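Local coordinates for ADP-ribosylation factor-binding protein GGA1 (Saccharomyces cerevisiae, PDB 5CN2) that may help regulate membrane traffic through the trans-Golgi network and binds the small GTPases ARF1 and ARF2, this chain being its C-terminal GAE (gamma-adaptin ear) domain, at residues V38-N43 / G81-A86. Sequence-based numbering, arbitrary orientation.
Sequences VIFYSN and GIKQIA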
loop_
_atom_site.group_PDB
_atom_site.type_symbol
_atom_site.label_atom_id
_atom_site.label_comp_id
_atom_site.label_asym_id
_atom_site.label_seq_id
_atom_site.Cartn_x
_atom_site.Cartn_y
_atom_site.Cartn_z
ATOM N N VAL A 38 4.650 -0.066 6.224
ATOM C CA VAL A 38 5.592 -0.566 5.244
ATOM C C VAL A 38 4.784 -1.403 4.278
ATOM O O VAL A 38 4.237 -2.443 4.658
ATOM C CB VAL A 38 6.707 -1.357 5.917
ATOM C CG1 VAL A 38 7.759 -1.773 4.897
ATOM C CG2 VAL A 38 7.327 -0.508 7.016
ATOM N N ILE A 39 4.674 -0.908 3.043
ATOM C CA ILE A 39 3.859 -1.531 2.009
ATOM C C ILE A 39 4.756 -2.328 1.063
ATOM O O ILE A 39 5.858 -1.896 0.719
ATOM C CB ILE A 39 3.080 -0.487 1.203
ATOM C CG1 ILE A 39 2.426 0.522 2.158
ATOM C CG2 ILE A 39 2.036 -1.154 0.288
ATOM C CD1 ILE A 39 1.571 1.578 1.475
ATOM N N PHE A 40 4.280 -3.499 0.661
ATOM C CA PHE A 40 5.033 -4.375 -0.225
ATOM C C PHE A 40 4.151 -4.776 -1.389
ATOM O O PHE A 40 2.968 -5.090 -1.209
ATOM C CB PHE A 40 5.481 -5.642 0.514
ATOM C CG PHE A 40 6.458 -5.397 1.614
ATOM C CD1 PHE A 40 7.814 -5.414 1.357
ATOM C CD2 PHE A 40 6.021 -5.192 2.915
ATOM C CE1 PHE A 40 8.725 -5.199 2.378
ATOM C CE2 PHE A 40 6.919 -4.986 3.931
ATOM C CZ PHE A 40 8.273 -4.971 3.661
ATOM N N TYR A 41 4.746 -4.815 -2.569
ATOM C CA TYR A 41 4.033 -5.163 -3.776
ATOM C C TYR A 41 4.617 -6.445 -4.348
ATOM O O TYR A 41 5.842 -6.556 -4.492
ATOM C CB TYR A 41 4.126 -4.000 -4.768
ATOM C CG TYR A 41 3.743 -2.637 -4.157
ATOM C CD1 TYR A 41 2.420 -2.208 -4.109
ATOM C CD2 TYR A 41 4.700 -1.801 -3.642
ATOM C CE1 TYR A 41 2.074 -0.971 -3.569
ATOM C CE2 TYR A 41 4.367 -0.567 -3.090
ATOM C CZ TYR A 41 3.052 -0.165 -3.058
ATOM O OH TYR A 41 2.738 1.050 -2.516
ATOM N N SER A 42 3.743 -7.420 -4.631
ATOM C CA SER A 42 4.166 -8.720 -5.126
ATOM C C SER A 42 3.496 -9.100 -6.460
ATOM O O SER A 42 2.282 -9.104 -6.558
ATOM C CB SER A 42 3.859 -9.794 -4.090
ATOM O OG SER A 42 4.619 -9.597 -2.906
ATOM N N ASN A 43 4.300 -9.459 -7.458
ATOM C CA ASN A 43 3.795 -9.931 -8.749
ATOM C C ASN A 43 3.600 -11.423 -8.593
ATOM O O ASN A 43 4.575 -12.150 -8.382
ATOM C CB ASN A 43 4.814 -9.597 -9.847
ATOM C CG ASN A 43 4.365 -9.971 -11.257
ATOM O OD1 ASN A 43 3.390 -10.693 -11.479
ATOM N ND2 ASN A 43 5.107 -9.458 -12.237
ATOM N N GLY A 81 8.921 -7.282 -4.370
ATOM C CA GLY A 81 9.872 -6.637 -5.289
ATOM C C GLY A 81 9.928 -5.110 -5.214
ATOM O O GLY A 81 10.901 -4.490 -5.655
ATOM N N ILE A 82 8.866 -4.517 -4.679
ATOM C CA ILE A 82 8.795 -3.081 -4.412
ATOM C C ILE A 82 8.326 -2.894 -2.968
ATOM O O ILE A 82 7.395 -3.556 -2.509
ATOM C CB ILE A 82 7.833 -2.369 -5.378
ATOM C CG1 ILE A 82 8.308 -2.510 -6.833
ATOM C CG2 ILE A 82 7.756 -0.880 -5.061
ATOM C CD1 ILE A 82 7.283 -2.029 -7.838
ATOM N N LYS A 83 9.022 -2.022 -2.257
ATOM C CA LYS A 83 8.680 -1.620 -0.903
ATOM C C LYS A 83 8.398 -0.103 -0.916
ATOM O O LYS A 83 9.031 0.660 -1.670
ATOM C CB LYS A 83 9.862 -1.925 0.021
ATOM C CG LYS A 83 9.646 -1.585 1.493
ATOM C CD LYS A 83 10.942 -1.199 2.215
ATOM C CE LYS A 83 11.535 -2.370 2.971
ATOM N NZ LYS A 83 12.935 -2.115 3.416
ATOM N N GLN A 84 7.470 0.335 -0.073
ATOM C CA GLN A 84 7.162 1.760 0.053
ATOM C C GLN A 84 6.694 2.132 1.442
ATOM O O GLN A 84 5.658 1.630 1.898
ATOM C CB GLN A 84 6.081 2.166 -0.943
ATOM C CG GLN A 84 5.761 3.657 -0.858
ATOM C CD GLN A 84 4.933 4.186 -2.006
ATOM O OE1 GLN A 84 5.106 5.344 -2.398
ATOM N NE2 GLN A 84 4.039 3.364 -2.552
ATOM N N ILE A 85 7.429 3.043 2.073
ATOM C CA ILE A 85 7.170 3.484 3.444
ATOM C C ILE A 85 6.191 4.656 3.508
ATOM O O ILE A 85 6.281 5.608 2.732
ATOM C CB ILE A 85 8.444 3.960 4.157
ATOM C CG1 ILE A 85 9.581 2.951 4.011
ATOM C CG2 ILE A 85 8.160 4.219 5.636
ATOM C CD1 ILE A 85 9.248 1.596 4.582
ATOM N N ALA A 86 5.256 4.567 4.446
ATOM C CA ALA A 86 4.362 5.672 4.747
ATOM C C ALA A 86 4.210 5.827 6.253
ATOM O O ALA A 86 4.513 4.912 7.027
ATOM C CB ALA A 86 3.001 5.443 4.109
#
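Tyr41 sets one edge of its ring against Ile82 and Gln84 of the neighbouring antiparallel strand and buries more surface here than any other residue. Its CG stands anti to its own carbonyl carbon (chi1 -50°); the ring then runs back along its own strand toward Ile39, with the CD2-CE2 edge facing strand 81-86. CD2 lies 3.5 Å from Ile82 CG2, an apolar contact, while CE2 passes 3.9 Å from Gln84 CB, which meets the ring at its edge. The phenol OH ends beside the side-chain amide of Gln84, a polar approach. Underneath, Ile39 and Gln84 form a hydrogen-bonded pair: Ile39 N donates to Gln84 O at 3.0 Å, and Gln84 N returns to Ile39 O at 2.9 Å. Tyr41 N continues the ladder to Ile82 O (2.9 Å, N-H...O angle 160°). On the other face, Val38 CG1 and CG2 both lie 3.7 Å from Ile85 CD1, and Phe40 CE1 rests 3.8 Å from the aliphatic Lys83 CG. An alanine in place of Tyr41 would probably open a gap beside Ile82 CG2 and leave the Gln84 amide without the phenol hydroxyl. Phe52 and Leu54 of strand 52-56 also meet Tyr41, from the second sheet of this immunoglobulin-like beta-sandwich ear domain. The chemistry thus implies division of labour: backbone bonds set the register, while the face bearing Ile39, Tyr41, Ile82 and Gln84 offers the other sheet a largely apolar surface that also takes in one buried polar pair, the Tyr41 hydroxyl and the Gln84 amide.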